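Serine--tRNA ligase, cytoplasmic (Candida albicans, PDB 3QO8) catalyses the ATP-dependent attachment of serine to tRNA(Ser) in two steps, activating serine as Ser-AMP and then transferring it to the acceptor end of the tRNA. Local coordinates at residues Val211-Glu216 / Tyr242-Ser247; Asp228-Lys233 / Cys277-Ala282. All coordinates share one frame; numbering follows the deposited sequence.

Contact 1. Residues Val211-Glu216 / Tyr242-Ser247; sequences VMMNKE and YLIATS. With SSA (5'-O-(N-(L-seryl)-sulfamoyl)adenosine), chain B.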
loop_
_atom_site.group_PDB
_atom_site.type_symbol
_atom_site.label_atom_id
_atom_site.label_comp_id
_atom_site.label_asym_id
_atom_site.label_seq_id
_atom_site.Cartn_x
_atom_site.Cartn_y
_atom_site.Cartn_z
ATOM N N VAL A 211 -3.689 -5.144 1.418
ATOM C CA VAL A 211 -4.199 -4.065 0.571
ATOM C C VAL A 211 -4.341 -4.460 -0.889
ATOM O O VAL A 211 -4.720 -3.632 -1.731
ATOM C CB VAL A 211 -3.325 -2.792 0.663
ATOM C CG1 VAL A 211 -3.359 -2.246 2.077
ATOM C CG2 VAL A 211 -1.893 -3.082 0.220
ATOM N N MET A 212 -4.025 -5.721 -1.191
ATOM C CA MET A 212 -4.292 -6.290 -2.509
ATOM C C MET A 212 -5.340 -7.385 -2.390
ATOM O O MET A 212 -5.371 -8.121 -1.400
ATOM C CB MET A 212 -3.026 -6.902 -3.102
ATOM C CG MET A 212 -1.976 -5.889 -3.466
ATOM S SD MET A 212 -0.610 -6.665 -4.330
ATOM C CE MET A 212 0.543 -5.290 -4.390
ATOM N N MET A 213 -6.194 -7.498 -3.399
ATOM C CA MET A 213 -7.219 -8.539 -3.431
ATOM C C MET A 213 -7.281 -9.162 -4.802
ATOM O O MET A 213 -7.089 -8.470 -5.804
ATOM C CB MET A 213 -8.600 -7.976 -3.091
ATOM C CG MET A 213 -8.866 -7.809 -1.614
ATOM S SD MET A 213 -10.564 -7.275 -1.297
ATOM C CE MET A 213 -11.562 -8.720 -1.618
ATOM N N ASN A 214 -7.554 -10.465 -4.842
ATOM C CA ASN A 214 -7.821 -11.143 -6.100
ATOM C C ASN A 214 -9.056 -10.519 -6.733
ATOM O O ASN A 214 -9.960 -10.091 -6.024
ATOM C CB ASN A 214 -8.055 -12.636 -5.872
ATOM C CG ASN A 214 -6.767 -13.387 -5.549
ATOM O OD1 ASN A 214 -5.702 -13.074 -6.083
ATOM N ND2 ASN A 214 -6.862 -14.379 -4.672
ATOM N N LYS A 215 -9.095 -10.472 -8.059
ATOM C CA LYS A 215 -10.209 -9.861 -8.772
ATOM C C LYS A 215 -11.546 -10.538 -8.472
ATOM O O LYS A 215 -12.546 -9.871 -8.214
ATOM C CB LYS A 215 -9.944 -9.866 -10.280
ATOM C CG LYS A 215 -8.705 -9.079 -10.687
ATOM C CD LYS A 215 -8.668 -8.792 -12.187
ATOM C CE LYS A 215 -8.393 -10.049 -13.004
ATOM N NZ LYS A 215 -8.249 -9.731 -14.455
ATOM N N GLU A 216 -11.560 -11.863 -8.502
ATOM C CA GLU A 216 -12.797 -12.605 -8.297
ATOM C C GLU A 216 -13.412 -12.334 -6.922
ATOM O O GLU A 216 -14.628 -12.269 -6.784
ATOM C CB GLU A 216 -12.571 -14.103 -8.494
ATOM C CG GLU A 216 -11.780 -14.468 -9.750
ATOM C CD GLU A 216 -10.269 -14.506 -9.520
ATOM O OE1 GLU A 216 -9.577 -15.266 -10.235
ATOM O OE2 GLU A 216 -9.772 -13.778 -8.633
ATOM N N TYR A 242 -6.312 -6.129 -7.471
ATOM C CA TYR A 242 -6.709 -4.752 -7.213
ATOM C C TYR A 242 -6.163 -4.286 -5.871
ATOM O O TYR A 242 -6.069 -5.069 -4.930
ATOM C CB TYR A 242 -8.232 -4.639 -7.218
ATOM C CG TYR A 242 -8.826 -4.782 -8.597
ATOM C CD1 TYR A 242 -9.042 -3.671 -9.397
ATOM C CD2 TYR A 242 -9.142 -6.032 -9.113
ATOM C CE1 TYR A 242 -9.573 -3.795 -10.665
ATOM C CE2 TYR A 242 -9.672 -6.167 -10.382
ATOM C CZ TYR A 242 -9.887 -5.048 -11.154
ATOM O OH TYR A 242 -10.418 -5.182 -12.418
ATOM N N LEU A 243 -5.806 -3.010 -5.785
ATOM C CA LEU A 243 -5.590 -2.372 -4.494
ATOM C C LEU A 243 -6.939 -2.033 -3.865
ATOM O O LEU A 243 -7.872 -1.617 -4.564
ATOM C CB LEU A 243 -4.757 -1.103 -4.668
ATOM C CG LEU A 243 -3.277 -1.363 -4.979
ATOM C CD1 LEU A 243 -2.578 -0.033 -5.241
ATOM C CD2 LEU A 243 -2.620 -2.094 -3.816
ATOM N N ILE A 244 -7.053 -2.201 -2.552
ATOM C CA ILE A 244 -8.321 -1.954 -1.871
ATOM C C ILE A 244 -8.576 -0.465 -1.668
ATOM O O ILE A 244 -7.634 0.304 -1.503
ATOM C CB ILE A 244 -8.391 -2.691 -0.509
ATOM C CG1 ILE A 244 -7.420 -2.074 0.511
ATOM C CG2 ILE A 244 -8.143 -4.222 -0.717
ATOM C CD1 ILE A 244 -7.486 -2.706 1.921
ATOM N N ALA A 245 -9.856 -0.071 -1.699
ATOM C CA ALA A 245 -10.276 1.298 -1.419
ATOM C C ALA A 245 -10.555 1.485 0.066
ATOM O O ALA A 245 -10.615 2.610 0.562
ATOM C CB ALA A 245 -11.548 1.646 -2.251
ATOM N N THR A 246 -10.719 0.373 0.780
ATOM C CA THR A 246 -11.084 0.411 2.195
ATOM C C THR A 246 -10.946 -0.999 2.741
ATOM O O THR A 246 -11.188 -1.965 2.017
ATOM C CB THR A 246 -12.565 0.906 2.404
ATOM O OG1 THR A 246 -13.040 0.483 3.688
ATOM C CG2 THR A 246 -13.489 0.329 1.341
ATOM N N SER A 247 -10.553 -1.125 4.008
ATOM C CA SER A 247 -10.436 -2.453 4.607
ATOM C C SER A 247 -11.773 -3.193 4.656
ATOM O O SER A 247 -11.812 -4.409 4.865
ATOM C CB SER A 247 -9.757 -2.413 5.988
ATOM O OG SER A 247 -10.501 -1.638 6.925
HETATM N N10 SSA B . -15.849 1.284 4.387
HETATM C CA SSA B . -16.634 2.517 4.379
HETATM C CB SSA B . -16.706 3.100 5.789
HETATM O OG SSA B . -15.421 3.615 6.189
HETATM C C9 SSA B . -16.026 3.519 3.437
HETATM O O9 SSA B . -14.955 3.308 2.881
HETATM N N8 SSA B . -16.716 4.640 3.255
HETATM S S1 SSA B . -16.101 5.937 2.544
HETATM O O1S SSA B . -15.892 5.763 1.135
HETATM O O2S SSA B . -16.982 7.034 2.774
HETATM O "O5'" SSA B . -14.761 6.301 3.210
HETATM C "C5'" SSA B . -14.659 6.450 4.616
HETATM C "C4'" SSA B . -13.905 7.744 4.935
HETATM O "O4'" SSA B . -12.583 7.775 4.385
HETATM C "C3'" SSA B . -14.563 8.988 4.380
HETATM O "O3'" SSA B . -15.678 9.362 5.204
HETATM C "C2'" SSA B . -13.404 9.976 4.434
HETATM O "O2'" SSA B . -13.227 10.470 5.776
HETATM C "C1'" SSA B . -12.191 9.110 4.093
HETATM N N9 SSA B . -11.867 9.225 2.656
HETATM C C8 SSA B . -12.591 8.763 1.624
HETATM N N7 SSA B . -11.959 9.085 0.475
HETATM C C5 SSA B . -10.832 9.744 0.807
HETATM C C6 SSA B . -9.802 10.294 0.069
HETATM N N6 SSA B . -9.844 10.213 -1.279
HETATM N N1 SSA B . -8.777 10.902 0.710
HETATM C C2 SSA B . -8.756 10.974 2.046
HETATM N N3 SSA B . -9.735 10.439 2.787
HETATM C C4 SSA B . -10.784 9.835 2.183
#
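The carbonyl oxygen of Val211 serves Ile244 although neither residue belongs to the regular ladder: Ile244 N donates to Val211 O over 2.9 Å, approaching from above the carbonyl plane. Beside this bond the segments pair as an antiparallel ladder of a three-stranded sheet in the class II synthetase core, strand 212-214 being an outermost strand within this chain, next to 239-243. Met213 and Tyr242 make the hydrogen-bonded pair, with Met213 N to Tyr242 O at 2.9 Å and Tyr242 N to Met213 O at 3.0 Å, the latter in the carbonyl plane and nearly straight (171°). Met212 and Leu243, the non-hydrogen-bonded pair, share the other face and lie side by side, Met212 CG 3.9 Å from Leu243 CD2; that face also meets Leu243 and Met212 of the second subunit. Ile244 turns CG2 beside its own backbone N and anti to the carbonyl carbon, and this methyl meets Met213 CG at 3.8 Å, the two side chains crossing at about a right angle. Lys215 CB lies at the Tyr242 ring edge, in plane, its amine paired with Glu240. Beyond the sheet, Thr246 OG1, also bonded to Lys300 and Glu248 N, accepts from N10 of the seryl-adenylate analogue at 3.0 Å.

Contact 2. Residues Asp228-Lys233 / Cys277-Ala282; sequences DEELYK and CFRREA. With SSA (5'-O-(N-(L-seryl)-sulfamoyl)adenosine), chain B.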
loop_
_atom_site.group_PDB
_atom_site.type_symbol
_atom_site.label_atom_id
_atom_site.label_comp_id
_atom_site.label_asym_id
_atom_site.label_seq_id
_atom_site.Cartn_x
_atom_site.Cartn_y
_atom_site.Cartn_z
ATOM N N ASP A 228 -14.653 1.097 -12.071
ATOM C CA ASP A 228 -14.507 2.092 -13.135
ATOM C C ASP A 228 -13.679 3.326 -12.759
ATOM O O ASP A 228 -12.795 3.734 -13.504
ATOM C CB ASP A 228 -15.882 2.530 -13.653
ATOM C CG ASP A 228 -16.572 1.447 -14.463
ATOM O OD1 ASP A 228 -15.866 0.651 -15.119
ATOM O OD2 ASP A 228 -17.821 1.392 -14.446
ATOM N N GLU A 229 -13.968 3.930 -11.614
ATOM C CA GLU A 229 -13.305 5.184 -11.280
ATOM C C GLU A 229 -12.671 5.204 -9.896
ATOM O O GLU A 229 -12.219 6.256 -9.434
ATOM C CB GLU A 229 -14.281 6.359 -11.422
ATOM C CG GLU A 229 -15.498 6.281 -10.516
ATOM C CD GLU A 229 -16.499 7.393 -10.790
ATOM O OE1 GLU A 229 -16.320 8.126 -11.788
ATOM O OE2 GLU A 229 -17.462 7.534 -10.006
ATOM N N GLU A 230 -12.643 4.056 -9.227
ATOM C CA GLU A 230 -12.099 4.025 -7.872
ATOM C C GLU A 230 -10.826 3.193 -7.746
ATOM O O GLU A 230 -9.843 3.662 -7.169
ATOM C CB GLU A 230 -13.151 3.562 -6.850
ATOM C CG GLU A 230 -12.785 3.862 -5.391
ATOM C CD GLU A 230 -13.731 3.201 -4.380
ATOM O OE1 GLU A 230 -14.149 2.040 -4.615
ATOM O OE2 GLU A 230 -14.052 3.839 -3.347
ATOM N N LEU A 231 -10.831 1.974 -8.291
ATOM C CA LEU A 231 -9.799 0.994 -7.932
ATOM C C LEU A 231 -8.579 0.986 -8.838
ATOM O O LEU A 231 -8.697 0.992 -10.062
ATOM C CB LEU A 231 -10.384 -0.417 -7.874
ATOM C CG LEU A 231 -11.500 -0.632 -6.854
ATOM C CD1 LEU A 231 -12.007 -2.060 -6.947
ATOM C CD2 LEU A 231 -11.000 -0.319 -5.448
ATOM N N TYR A 232 -7.401 0.948 -8.222
ATOM C CA TYR A 232 -6.177 0.805 -8.972
ATOM C C TYR A 232 -6.001 -0.666 -9.259
ATOM O O TYR A 232 -6.160 -1.503 -8.365
ATOM C CB TYR A 232 -4.973 1.246 -8.146
ATOM C CG TYR A 232 -4.820 2.733 -7.965
ATOM C CD1 TYR A 232 -4.133 3.496 -8.898
ATOM C CD2 TYR A 232 -5.340 3.364 -6.849
ATOM C CE1 TYR A 232 -3.974 4.854 -8.731
ATOM C CE2 TYR A 232 -5.187 4.724 -6.663
ATOM C CZ TYR A 232 -4.501 5.461 -7.607
ATOM O OH TYR A 232 -4.348 6.811 -7.423
ATOM N N LYS A 233 -5.637 -0.986 -10.488
ATOM C CA LYS A 233 -5.299 -2.359 -10.832
ATOM C C LYS A 233 -3.792 -2.600 -10.629
ATOM O O LYS A 233 -2.974 -1.711 -10.857
ATOM C CB LYS A 233 -5.731 -2.645 -12.274
ATOM C CG LYS A 233 -5.643 -4.108 -12.682
ATOM C CD LYS A 233 -6.148 -4.327 -14.101
ATOM C CE LYS A 233 -7.644 -4.080 -14.199
ATOM N NZ LYS A 233 -8.155 -4.258 -15.593
ATOM N N CYS A 277 -5.498 2.651 2.186
ATOM C CA CYS A 277 -6.618 2.666 1.248
ATOM C C CYS A 277 -6.195 3.462 0.033
ATOM O O CYS A 277 -5.545 4.498 0.164
ATOM C CB CYS A 277 -7.846 3.330 1.894
ATOM S SG CYS A 277 -8.308 2.572 3.483
ATOM N N PHE A 278 -6.573 2.991 -1.151
ATOM C CA PHE A 278 -6.107 3.604 -2.398
ATOM C C PHE A 278 -7.289 3.901 -3.300
ATOM O O PHE A 278 -8.103 3.015 -3.571
ATOM C CB PHE A 278 -5.102 2.665 -3.091
ATOM C CG PHE A 278 -3.955 2.275 -2.199
ATOM C CD1 PHE A 278 -2.800 3.042 -2.155
ATOM C CD2 PHE A 278 -4.060 1.173 -1.358
ATOM C CE1 PHE A 278 -1.754 2.700 -1.293
ATOM C CE2 PHE A 278 -3.027 0.831 -0.505
ATOM C CZ PHE A 278 -1.873 1.588 -0.481
ATOM N N ARG A 279 -7.394 5.151 -3.755
ATOM C CA ARG A 279 -8.517 5.549 -4.578
ATOM C C ARG A 279 -8.069 6.451 -5.719
ATOM O O ARG A 279 -7.357 7.418 -5.505
ATOM C CB ARG A 279 -9.560 6.256 -3.717
ATOM C CG ARG A 279 -10.025 5.408 -2.553
ATOM C CD ARG A 279 -11.202 6.036 -1.833
ATOM N NE ARG A 279 -11.590 5.212 -0.697
ATOM C CZ ARG A 279 -12.750 5.314 -0.055
ATOM N NH1 ARG A 279 -13.664 6.212 -0.447
ATOM N NH2 ARG A 279 -12.999 4.504 0.974
ATOM N N ARG A 280 -8.480 6.108 -6.934
ATOM C CA ARG A 280 -8.145 6.906 -8.110
ATOM C C ARG A 280 -8.805 8.282 -8.087
ATOM O O ARG A 280 -8.276 9.226 -8.667
ATOM C CB ARG A 280 -8.520 6.151 -9.388
ATOM C CG ARG A 280 -7.695 4.862 -9.596
ATOM C CD ARG A 280 -7.938 4.260 -10.980
ATOM N NE ARG A 280 -7.810 5.279 -12.015
ATOM C CZ ARG A 280 -8.749 5.540 -12.924
ATOM N NH1 ARG A 280 -9.877 4.838 -12.936
ATOM N NH2 ARG A 280 -8.555 6.496 -13.821
ATOM N N GLU A 281 -9.944 8.397 -7.400
ATOM C CA GLU A 281 -10.696 9.650 -7.363
ATOM C C GLU A 281 -10.805 10.198 -8.779
ATOM O O GLU A 281 -10.590 11.388 -9.016
ATOM C CB GLU A 281 -9.998 10.663 -6.461
ATOM C CG GLU A 281 -9.898 10.202 -4.994
ATOM C CD GLU A 281 -11.255 10.210 -4.295
ATOM O OE1 GLU A 281 -11.521 9.321 -3.457
ATOM O OE2 GLU A 281 -12.061 11.115 -4.581
ATOM N N ALA A 282 -11.119 9.314 -9.718
ATOM C CA ALA A 282 -11.065 9.647 -11.136
ATOM C C ALA A 282 -12.102 10.698 -11.537
ATOM O O ALA A 282 -11.912 11.422 -12.514
ATOM C CB ALA A 282 -11.211 8.387 -11.986
HETATM N N10 SSA B . -15.849 1.284 4.387
HETATM C CA SSA B . -16.634 2.517 4.379
HETATM C CB SSA B . -16.706 3.100 5.789
HETATM O OG SSA B . -15.421 3.615 6.189
HETATM C C9 SSA B . -16.026 3.519 3.437
HETATM O O9 SSA B . -14.955 3.308 2.881
HETATM N N8 SSA B . -16.716 4.640 3.255
HETATM S S1 SSA B . -16.101 5.937 2.544
HETATM O O1S SSA B . -15.892 5.763 1.135
HETATM O O2S SSA B . -16.982 7.034 2.774
HETATM O "O5'" SSA B . -14.761 6.301 3.210
HETATM C "C5'" SSA B . -14.659 6.450 4.616
HETATM C "C4'" SSA B . -13.905 7.744 4.935
HETATM O "O4'" SSA B . -12.583 7.775 4.385
HETATM C "C3'" SSA B . -14.563 8.988 4.380
HETATM O "O3'" SSA B . -15.678 9.362 5.204
HETATM C "C2'" SSA B . -13.404 9.976 4.434
HETATM O "O2'" SSA B . -13.227 10.470 5.776
HETATM C "C1'" SSA B . -12.191 9.110 4.093
HETATM N N9 SSA B . -11.867 9.225 2.656
HETATM C C8 SSA B . -12.591 8.763 1.624
HETATM N N7 SSA B . -11.959 9.085 0.475
HETATM C C5 SSA B . -10.832 9.744 0.807
HETATM C C6 SSA B . -9.802 10.294 0.069
HETATM N N6 SSA B . -9.844 10.213 -1.279
HETATM N N1 SSA B . -8.777 10.902 0.710
HETATM C C2 SSA B . -8.756 10.974 2.046
HETATM N N3 SSA B . -9.735 10.439 2.787
HETATM C C4 SSA B . -10.784 9.835 2.183
HETATM O O HOH W 1 -12.100 6.909 -6.106
HETATM O O HOH W 2 -10.491 2.373 -11.698
HETATM O O HOH W 3 -7.583 0.983 -5.313
#
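Arg280 lays its CG over the centre of the Tyr232 ring, 3.6 Å from the centroid and 3° off the normal, a CH-pi contact in the tightly packed part of the contact. Close by, Arg280 N donates to Glu230 O at 2.8 Å in an almost straight bond (172°), and Phe278 CB packs against Tyr232 CD2. The Arg280 chain bends at chi3 (49°), which turns NE out of the extended line; NE pairs with Asp236 of the second subunit. The adjoining Arg279 is the arginine of class II motif 2 (FRRE here), the strand-and-loop element that, by similarity, binds ATP. Its guanidinium has a partner over each face, both offset toward the rim: C8 of the seryl-adenylate analogue on one, on the other Glu230 OE2 in a long salt bridge to NH1 (3.8 Å) resting on charge alone, while OE1 is hydrogen-bonded to Gln226. NH1 donates to sulfamoyl O1S at 2.8 Å, consistent with mimicry of the alpha-phosphate. Glu281 OE1 takes a weak bond from adenine N6, its other oxygen being held by Arg294. Toward solvent the contact slackens. Asp228 and Glu229 are exposed and poorly ordered, and the bond from Ala282 N to Glu229 O stretches to 3.3 Å. Water enters here too: one molecule accepts from Arg280 NH1 at 2.8 Å, and another accepts from Glu281 N and donates weakly to Glu229 O.

How the contacts relate
The segments of the two contacts alternate along the chain, in the order 211-216, 228-233, 242-247 and 277-282, and their centres lie about 10 Å apart. Helices 215-218 and 224-229 follow each other between strand 212-214 and the hairpin of strands 233-236 and 239-243. The contacts meet directly: Leu243 N and Tyr232 O are probably hydrogen-bonded, as are Ile244 O and Phe278 N, the second bond tying the end of the three-stranded antiparallel sheet to strand 269-278 of the large mixed sheet. Both contacts reach the second subunit and the bound analogue. Dimer interface and active site thus share one continuous framework, in which contact 1 provides one hydrogen-bond partner for the seryl amine, contact 2 some of those for the sulfamoyl group and adenine.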